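Local structure of 3'3'-cGAMP-specific phosphodiesterase 3 (Vibrio cholerae O1 biovar El Tor str. N16961, 5Z7C) at residues E127-L130 with T131-I135; V167-G170 with I171-D175. The protein belongs to the HD-domain superfamily and is a largely helical bacterial protein carrying two HD-type domains in one chain. The protein carries 2 engineered substitutions. One frame throughout, in Å; residues are numbered along the deposited sequence.

Contact 1 of 2, residues E127-L130 with T131-I135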
loop_
_atom_site.group_PDB
_atom_site.type_symbol
_atom_site.label_atom_id
_atom_site.label_comp_id
_atom_site.label_asym_id
_atom_site.label_seq_id
_atom_site.Cartn_x
_atom_site.Cartn_y
_atom_site.Cartn_z
ATOM N N GLU A 127 34.095 -7.925 4.610
ATOM C CA GLU A 127 34.007 -6.654 3.921
ATOM C C GLU A 127 32.717 -5.967 4.243
ATOM O O GLU A 127 32.661 -4.778 4.433
ATOM C CB GLU A 127 34.049 -6.874 2.423
ATOM C CG GLU A 127 35.362 -6.533 1.779
ATOM C CD GLU A 127 35.910 -5.205 2.238
ATOM O OE1 GLU A 127 37.063 -5.168 2.702
ATOM O OE2 GLU A 127 35.188 -4.193 2.135
ATOM N N ARG A 128 31.666 -6.750 4.266
ATOM C CA ARG A 128 30.347 -6.268 4.517
ATOM C C ARG A 128 30.233 -5.632 5.866
ATOM O O ARG A 128 29.548 -4.656 6.036
ATOM C CB ARG A 128 29.383 -7.429 4.419
ATOM C CG ARG A 128 29.435 -8.112 3.090
ATOM C CD ARG A 128 28.096 -8.715 2.690
ATOM N NE ARG A 128 27.656 -9.729 3.634
ATOM C CZ ARG A 128 26.391 -10.039 3.852
ATOM N NH1 ARG A 128 25.433 -9.425 3.197
ATOM N NH2 ARG A 128 26.088 -10.963 4.727
ATOM N N ILE A 129 30.895 -6.197 6.845
ATOM C CA ILE A 129 30.881 -5.605 8.145
ATOM C C ILE A 129 31.618 -4.301 8.136
ATOM O O ILE A 129 31.165 -3.342 8.708
ATOM C CB ILE A 129 31.498 -6.530 9.141
ATOM C CG1 ILE A 129 30.794 -7.858 9.067
ATOM C CG2 ILE A 129 31.385 -5.973 10.520
ATOM C CD1 ILE A 129 29.434 -7.850 9.620
ATOM N N LEU A 130 32.766 -4.266 7.513
ATOM C CA LEU A 130 33.513 -3.050 7.522
ATOM C C LEU A 130 32.765 -1.984 6.788
ATOM O O LEU A 130 32.693 -0.863 7.220
ATOM C CB LEU A 130 34.876 -3.272 6.909
ATOM C CG LEU A 130 35.752 -4.079 7.836
ATOM C CD1 LEU A 130 37.088 -4.229 7.273
ATOM C CD2 LEU A 130 35.830 -3.442 9.156
ATOM N N THR A 131 32.215 -2.338 5.652
ATOM C CA THR A 131 31.451 -1.408 4.870
ATOM C C THR A 131 30.209 -0.936 5.559
ATOM O O THR A 131 29.867 0.206 5.462
ATOM C CB THR A 131 31.089 -2.019 3.565
ATOM O OG1 THR A 131 32.242 -2.671 3.049
ATOM C CG2 THR A 131 30.694 -0.977 2.611
ATOM N N THR A 132 29.507 -1.822 6.216
ATOM C CA THR A 132 28.308 -1.412 6.918
ATOM C C THR A 132 28.627 -0.471 8.054
ATOM O O THR A 132 27.863 0.402 8.382
ATOM C CB THR A 132 27.324 -2.560 7.274
ATOM O OG1 THR A 132 27.955 -3.530 8.090
ATOM C CG2 THR A 132 26.779 -3.206 6.082
ATOM N N ILE A 133 29.756 -0.691 8.683
ATOM C CA ILE A 133 30.190 0.177 9.740
ATOM C C ILE A 133 30.499 1.544 9.194
ATOM O O ILE A 133 30.236 2.528 9.829
ATOM C CB ILE A 133 31.353 -0.423 10.507
ATOM C CG1 ILE A 133 30.842 -1.533 11.386
ATOM C CG2 ILE A 133 31.976 0.562 11.423
ATOM C CD1 ILE A 133 31.889 -2.219 12.127
ATOM N N ASP A 134 31.093 1.600 8.032
ATOM C CA ASP A 134 31.470 2.869 7.485
ATOM C C ASP A 134 30.272 3.725 7.205
ATOM O O ASP A 134 30.286 4.900 7.443
ATOM C CB ASP A 134 32.237 2.656 6.210
ATOM C CG ASP A 134 33.697 2.505 6.441
ATOM O OD1 ASP A 134 34.171 2.789 7.542
ATOM O OD2 ASP A 134 34.389 2.106 5.512
ATOM N N ILE A 135 29.237 3.125 6.663
ATOM C CA ILE A 135 27.989 3.796 6.385
ATOM C C ILE A 135 27.299 4.267 7.647
ATOM O O ILE A 135 26.659 5.273 7.660
ATOM C CB ILE A 135 27.104 2.938 5.511
ATOM C CG1 ILE A 135 27.694 2.897 4.127
ATOM C CG2 ILE A 135 25.744 3.509 5.380
ATOM C CD1 ILE A 135 27.217 1.786 3.334
#

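Contact 2 of 2, residues V167-G170 with I171-D175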
loop_
_atom_site.group_PDB
_atom_site.type_symbol
_atom_site.label_atom_id
_atom_site.label_comp_id
_atom_site.label_asym_id
_atom_site.label_seq_id
_atom_site.Cartn_x
_atom_site.Cartn_y
_atom_site.Cartn_z
ATOM N N VAL A 167 7.148 8.435 -15.667
ATOM C CA VAL A 167 6.587 8.212 -14.355
ATOM C C VAL A 167 7.600 7.617 -13.425
ATOM O O VAL A 167 7.718 8.010 -12.308
ATOM C CB VAL A 167 5.384 7.276 -14.419
ATOM C CG1 VAL A 167 4.824 7.054 -13.070
ATOM C CG2 VAL A 167 4.348 7.863 -15.252
ATOM N N ALA A 168 8.313 6.628 -13.892
ATOM C CA ALA A 168 9.302 5.986 -13.084
ATOM C C ALA A 168 10.358 6.978 -12.755
ATOM O O ALA A 168 10.842 7.053 -11.651
ATOM C CB ALA A 168 9.891 4.885 -13.836
ATOM N N GLN A 169 10.720 7.749 -13.741
ATOM C CA GLN A 169 11.687 8.756 -13.529
ATOM C C GLN A 169 10.791 9.824 -13.110
ATOM O O GLN A 169 9.984 10.272 -13.889
ATOM C CB GLN A 169 12.270 9.117 -14.861
ATOM C CG GLN A 169 13.372 10.065 -14.771
ATOM C CD GLN A 169 14.610 9.399 -14.308
ATOM O OE1 GLN A 169 14.837 8.244 -14.622
ATOM N NE2 GLN A 169 15.424 10.111 -13.543
ATOM N N GLY A 170 10.852 10.189 -11.865
ATOM C CA GLY A 170 9.925 11.168 -11.394
ATOM C C GLY A 170 9.201 10.569 -10.262
ATOM O O GLY A 170 8.349 11.184 -9.696
ATOM N N ILE A 171 9.526 9.338 -9.956
ATOM C CA ILE A 171 9.278 8.786 -8.656
ATOM C C ILE A 171 10.699 8.756 -8.131
ATOM O O ILE A 171 10.948 8.962 -6.975
ATOM C CB ILE A 171 8.730 7.391 -8.759
ATOM C CG1 ILE A 171 7.289 7.457 -9.203
ATOM C CG2 ILE A 171 8.723 6.754 -7.450
ATOM C CD1 ILE A 171 6.652 6.148 -9.319
ATOM N N HIS A 172 11.628 8.477 -9.018
ATOM C CA HIS A 172 13.032 8.350 -8.716
ATOM C C HIS A 172 13.703 9.594 -8.220
ATOM O O HIS A 172 14.579 9.532 -7.395
ATOM C CB HIS A 172 13.754 7.894 -9.950
ATOM C CG HIS A 172 15.209 7.660 -9.739
ATOM N ND1 HIS A 172 15.809 6.451 -9.995
ATOM C CD2 HIS A 172 16.184 8.477 -9.297
ATOM C CE1 HIS A 172 17.093 6.533 -9.719
ATOM N NE2 HIS A 172 17.348 7.754 -9.305
ATOM N N SER A 173 13.275 10.730 -8.731
ATOM C CA SER A 173 13.877 12.002 -8.425
ATOM C C SER A 173 13.015 12.791 -7.491
ATOM O O SER A 173 13.136 13.973 -7.404
ATOM C CB SER A 173 14.116 12.782 -9.682
ATOM O OG SER A 173 15.132 12.188 -10.444
ATOM N N LEU A 174 12.175 12.120 -6.752
ATOM C CA LEU A 174 11.234 12.802 -5.928
ATOM C C LEU A 174 11.980 13.656 -4.962
ATOM O O LEU A 174 11.577 14.738 -4.653
ATOM C CB LEU A 174 10.439 11.774 -5.162
ATOM C CG LEU A 174 9.404 12.201 -4.151
ATOM C CD1 LEU A 174 8.345 12.945 -4.832
ATOM C CD2 LEU A 174 8.828 11.066 -3.453
ATOM N N ASP A 175 13.092 13.155 -4.479
ATOM C CA ASP A 175 13.769 13.757 -3.359
ATOM C C ASP A 175 14.915 14.656 -3.747
ATOM O O ASP A 175 15.691 15.068 -2.926
ATOM C CB ASP A 175 14.203 12.689 -2.393
ATOM C CG ASP A 175 13.072 12.180 -1.569
ATOM O OD1 ASP A 175 12.433 12.981 -0.896
ATOM O OD2 ASP A 175 12.800 10.981 -1.588
#

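Contact 1 of 2, residues E127-L130 with T131-I135
Thr-131 folds its side chain back over the carbonyl group of Glu-127, one helical turn earlier, and its hydroxyl OG1 donates a hydrogen bond of 2.6 Å to Glu-127 O. The same oxygen accepts the main-chain bond from Thr-131 N at 2.8 Å, so one residue grips it twice. The amide comes nearly along the C=O axis, whereas the hydroxyl sits well above the carbonyl plane. A bend at the second torsion of Glu-127 (chi2 -46°) turns its carboxylate toward the threonine, where OE2 stops 3.4 Å from Thr-131 OG1, poorly aligned for a hydrogen bond. Thr-132 treats Arg-128 O in a similar way but with a different rotamer: its OG1 stands between the backbone N and the carbonyl carbon (chi1 59°), while Thr-131 OG1 lies beside its own N. Both Thr-132 N and Thr-132 OG1 are 2.8 Å from Arg-128 O and approach it from opposite faces of its plane. Thr-132 is buried against Ile-115 and Val-116 of helix 108-118, and its polar hydroxyl is satisfied within its own helix. The remaining contact is apolar: Ile-129 CG2 meets Ile-133 CD1 at 4.1 Å, the two chains crossing at a slant on a more open side of the helix. Ile-133 N to Ile-129 O and Asp-134 N to Leu-130 O, each 3.0 Å, continue the main-chain ladder. This is regular alpha-helical i to i+4 pairing, in which successive threonine hydroxyls bond back to the carbonyls of the preceding turn, here in helix 125-137 of an HD-domain protein.

Contact 2 of 2, residues V167-G170 with I171-D175
Ile-171 and His-172 both hydrogen-bond through their backbone amides to Ala-168 O, the carbonyl that ends helix 165-168. Ile-171 N and His-172 N each lie 3.1 Å from that oxygen and approach it from the same face of its plane. His-172 N is tilted modestly from the plane, whereas Ile-171 N stands high above it. Gln-169 is the first residue to leave helical angles, and Gly-170 takes a positive phi (123°), at which a CB would be jammed against the carbonyl O of Gln-169; the chain turns here. A weak bond from Leu-174 N to Ile-171 O closes a type I beta turn.

The apolar contact is between Ile-171 CD1 and Val-167 CG1, 4.3 Å apart. Beyond the pair, Val-167 rests on helix 62-73 and Ile-171 on Ala-158 of helix 141-160.

Carbon-to-carbonyl van der Waals contacts accompany it. Ile-171 has CG1 beside its backbone N (chi1 -74°), which lays the branch back over Val-167 O, and His-172 CB lies 3.5 Å from Ala-168 O.

Polar side chains approach only loosely. The bent Gln-169 chain carries NE2 to within 3.7 Å of Ser-173 OG, too far for a hydrogen bond. The whole is a helix C-terminus at which a glycine of positive phi follows the last helical residues, leading on into a type I beta turn in the buried part of an HD-domain protein.

Both contacts are local and fall within the same HD-type part of the chain, but they share no helix. Contact 1 sits at the surface, about 32 Å from the centre of the chain, within the unbroken helix 125-137; contact 2 is buried, about 18 Å from that centre, where helix 165-168 gives way to loop. Their centres are about 28 Å apart and their nearest atoms about 16 Å, so they do not touch. Doubly bonded carbonyls occur in both. In contact 1 each gains a threonine hydroxyl beside the ordinary helical amide, whereas in contact 2 two successive amides converge on one oxygen as the chain leaves the helix.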